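Local coordinates for TSSL (PDB 4ACK), which probably serves as a component of the type VI secretion system, the apparatus that carries effector proteins out of the bacterium, at residues A67-K72 against S87-E92. Residues are numbered along the deposited sequence; the frame is centred on the assembly and turned at random.
Sequences AYVDEK and SLLQLE
Asp70 reaches out from the middle of helix 55-79 and lays its carboxylate against the first turn of helix 89-94. With CG anti to its own carbonyl carbon, it meets two successive backbone amides with its syn lone pairs: Leu89 N lies 2.9 Å from Asp70 OD1, and Gln90 N lies 2.9 Å from Asp70 OD2, the latter bond nearly straight at 165°. Leu88, at the N-cap position, has no side-chain acceptor, so a short, two-pronged anion from another helix suits these amides, and the helix dipole should favour its charge. Gln90 CG is wedged between its own backbone N and carbonyl carbon (chi1 78°), and the chain runs extended until NE2 donates to the anti lone pair of Asp70 OD2 at 2.9 Å. Amide and carboxylate are nearly coplanar, 12° apart. OD2 thus has two donors, while Gln90 OE1 accepts from Gly99 N. Trp86 NE1 gives OD1 a second hydrogen bond. Ala67, too small to obstruct, leaves its CA 3.7 Å from Gln90 NE2. Leucines flank the buried charge: Leu88 CD2 rests 3.9 Å from Asp70 CG, and Leu89 CB 3.4 Å from Asp70 OD1. Beside them, Leu89 CD1 packs on Val69 CG1 at 4.0 Å. These bonds pin the short helix 89-94 onto helix 55-79, with Leu89 packing on helix 30-52 and Val69 on helix 4-20 in the all-helical DotU domain.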
ATOM      1  N   ALA A  67      -3.414   1.478   1.342  1.00 29.93           N
ATOM      2  CA  ALA A  67      -4.147   2.072   0.244  1.00 30.51           C
ATOM      3  C   ALA A  67      -4.107   1.164  -1.002  1.00 31.08           C
ATOM      4  O   ALA A  67      -5.098   1.073  -1.743  1.00 31.40           O
ATOM      5  CB  ALA A  67      -3.553   3.423  -0.100  1.00 30.32           C
ATOM      6  N   TYR A  68      -2.959   0.530  -1.260  1.00 31.03           N
ATOM      7  CA  TYR A  68      -2.864  -0.420  -2.323  1.00 30.41           C
ATOM      8  C   TYR A  68      -3.854  -1.623  -2.080  1.00 32.32           C
ATOM      9  O   TYR A  68      -4.630  -2.006  -2.988  1.00 31.07           O
ATOM     10  CB  TYR A  68      -1.427  -0.872  -2.501  1.00 31.29           C
ATOM     11  CG  TYR A  68      -1.288  -2.180  -3.275  1.00 31.57           C
ATOM     12  CD1 TYR A  68      -1.371  -3.446  -2.613  1.00 35.20           C
ATOM     13  CD2 TYR A  68      -1.205  -2.169  -4.656  1.00 34.12           C
ATOM     14  CE1 TYR A  68      -1.316  -4.673  -3.347  1.00 36.00           C
ATOM     15  CE2 TYR A  68      -1.138  -3.357  -5.409  1.00 37.65           C
ATOM     16  CZ  TYR A  68      -1.176  -4.608  -4.755  1.00 39.10           C
ATOM     17  OH  TYR A  68      -1.072  -5.731  -5.543  1.00 41.76           O
ATOM     18  N   VAL A  69      -3.836  -2.196  -0.866  1.00 31.93           N
ATOM     19  CA  VAL A  69      -4.711  -3.313  -0.536  1.00 32.73           C
ATOM     20  C   VAL A  69      -6.190  -2.883  -0.665  1.00 34.21           C
ATOM     21  O   VAL A  69      -6.988  -3.562  -1.335  1.00 32.80           O
ATOM     22  CB  VAL A  69      -4.491  -3.848   0.875  1.00 32.08           C
ATOM     23  CG1 VAL A  69      -5.537  -4.916   1.166  1.00 35.04           C
ATOM     24  CG2 VAL A  69      -3.066  -4.450   1.027  1.00 32.46           C
ATOM     25  N   ASP A  70      -6.543  -1.775  -0.012  1.00 33.75           N
ATOM     26  CA  ASP A  70      -7.870  -1.221  -0.141  1.00 35.60           C
ATOM     27  C   ASP A  70      -8.297  -1.055  -1.602  1.00 35.88           C
ATOM     28  O   ASP A  70      -9.427  -1.406  -1.935  1.00 35.49           O
ATOM     29  CB  ASP A  70      -7.986   0.108   0.569  1.00 35.73           C
ATOM     30  CG  ASP A  70      -8.041  -0.034   2.059  1.00 38.03           C
ATOM     31  OD1 ASP A  70      -8.281  -1.166   2.588  1.00 41.53           O
ATOM     32  OD2 ASP A  70      -7.830   1.006   2.724  1.00 36.11           O
ATOM     33  N   GLU A  71      -7.391  -0.558  -2.461  1.00 34.99           N
ATOM     34  CA  GLU A  71      -7.752  -0.251  -3.841  1.00 34.70           C
ATOM     35  C   GLU A  71      -8.098  -1.534  -4.617  1.00 36.17           C
ATOM     36  O   GLU A  71      -8.956  -1.558  -5.491  1.00 33.07           O
ATOM     37  CB  GLU A  71      -6.590   0.430  -4.568  1.00 33.65           C
ATOM     38  CG  GLU A  71      -6.956   0.844  -6.046  1.00 35.16           C
ATOM     39  CD  GLU A  71      -5.870   1.646  -6.708  1.00 33.01           C
ATOM     40  OE1 GLU A  71      -5.643   2.777  -6.219  1.00 32.70           O
ATOM     41  OE2 GLU A  71      -5.234   1.144  -7.678  1.00 32.15           O
ATOM     42  N   LYS A  72      -7.326  -2.578  -4.352  1.00 37.14           N
ATOM     43  CA  LYS A  72      -7.472  -3.804  -5.102  1.00 39.10           C
ATOM     44  C   LYS A  72      -8.771  -4.511  -4.622  1.00 39.65           C
ATOM     45  O   LYS A  72      -9.513  -5.072  -5.422  1.00 40.20           O
ATOM     46  CB  LYS A  72      -6.200  -4.667  -4.959  1.00 39.04           C
ATOM     47  CG  LYS A  72      -4.959  -4.069  -5.686  1.00 39.47           C
ATOM     48  CD  LYS A  72      -5.342  -3.373  -7.035  1.00 44.49           C
ATOM     49  CE  LYS A  72      -4.156  -2.695  -7.772  1.00 44.71           C
ATOM     50  NZ  LYS A  72      -4.635  -1.728  -8.876  1.00 45.20           N
ATOM     51  N   SER A  87     -14.235  -3.265   4.890  1.00 48.82           N
ATOM     52  CA  SER A  87     -13.991  -1.999   5.545  1.00 47.14           C
ATOM     53  C   SER A  87     -12.501  -1.544   5.293  1.00 44.87           C
ATOM     54  O   SER A  87     -11.559  -2.353   5.389  1.00 43.57           O
ATOM     55  CB  SER A  87     -14.318  -2.148   7.017  1.00 47.46           C
ATOM     56  OG  SER A  87     -14.689  -0.876   7.532  1.00 51.88           O
ATOM     57  N   LEU A  88     -12.309  -0.280   4.929  1.00 41.45           N
ATOM     58  CA  LEU A  88     -11.011   0.231   4.541  1.00 39.28           C
ATOM     59  C   LEU A  88      -9.932   0.098   5.663  1.00 38.69           C
ATOM     60  O   LEU A  88     -10.074   0.573   6.786  1.00 37.98           O
ATOM     61  CB  LEU A  88     -11.137   1.692   4.048  1.00 38.86           C
ATOM     62  CG  LEU A  88     -11.995   2.049   2.816  1.00 39.26           C
ATOM     63  CD1 LEU A  88     -11.828   3.546   2.397  1.00 39.07           C
ATOM     64  CD2 LEU A  88     -11.704   1.172   1.619  1.00 38.12           C
ATOM     65  N   LEU A  89      -8.842  -0.559   5.330  1.00 38.05           N
ATOM     66  CA  LEU A  89      -7.691  -0.621   6.231  1.00 37.13           C
ATOM     67  C   LEU A  89      -7.063   0.764   6.454  1.00 36.46           C
ATOM     68  O   LEU A  89      -6.659   1.128   7.568  1.00 35.34           O
ATOM     69  CB  LEU A  89      -6.667  -1.535   5.606  1.00 36.56           C
ATOM     70  CG  LEU A  89      -7.116  -2.999   5.628  1.00 37.53           C
ATOM     71  CD1 LEU A  89      -6.094  -3.848   4.935  1.00 38.74           C
ATOM     72  CD2 LEU A  89      -7.269  -3.427   7.059  1.00 39.53           C
ATOM     73  N   GLN A  90      -7.002   1.554   5.396  1.00 36.57           N
ATOM     74  CA  GLN A  90      -6.311   2.832   5.510  1.00 37.84           C
ATOM     75  C   GLN A  90      -7.069   3.701   6.546  1.00 38.99           C
ATOM     76  O   GLN A  90      -6.470   4.541   7.247  1.00 38.44           O
ATOM     77  CB  GLN A  90      -6.174   3.511   4.131  1.00 36.78           C
ATOM     78  CG  GLN A  90      -7.455   4.178   3.659  1.00 35.35           C
ATOM     79  CD  GLN A  90      -7.374   4.548   2.224  1.00 34.70           C
ATOM     80  OE1 GLN A  90      -7.322   5.733   1.891  1.00 34.26           O
ATOM     81  NE2 GLN A  90      -7.309   3.531   1.339  1.00 30.49           N
ATOM     82  N   LEU A  91      -8.382   3.474   6.635  1.00 40.38           N
ATOM     83  CA  LEU A  91      -9.227   4.200   7.580  1.00 43.52           C
ATOM     84  C   LEU A  91      -9.084   3.684   9.038  1.00 44.57           C
ATOM     85  O   LEU A  91      -8.995   4.474   9.978  1.00 44.82           O
ATOM     86  CB  LEU A  91     -10.696   4.132   7.139  1.00 44.10           C
ATOM     87  CG  LEU A  91     -11.727   5.011   7.853  1.00 46.50           C
ATOM     88  CD1 LEU A  91     -11.340   6.498   7.945  1.00 46.09           C
ATOM     89  CD2 LEU A  91     -13.091   4.878   7.135  1.00 47.76           C
ATOM     90  N   GLU A  92      -9.096   2.358   9.219  1.00 45.12           N
ATOM     91  CA  GLU A  92      -8.906   1.744  10.541  1.00 45.51           C
ATOM     92  C   GLU A  92      -7.563   2.192  11.176  1.00 44.47           C
ATOM     93  O   GLU A  92      -7.495   2.488  12.360  1.00 44.96           O
ATOM     94  CB  GLU A  92      -8.917   0.231  10.373  1.00 46.07           C
ATOM     95  CG  GLU A  92      -9.193  -0.542  11.622  1.00 52.25           C
ATOM     96  CD  GLU A  92      -8.918  -2.028  11.451  1.00 58.09           C
ATOM     97  OE1 GLU A  92      -9.447  -2.633  10.483  1.00 59.51           O
ATOM     98  OE2 GLU A  92      -8.169  -2.589  12.301  1.00 62.25           O
TER
HETATM   99  O   HOH W   1      -6.737   3.213  -1.997  1.00 28.01           O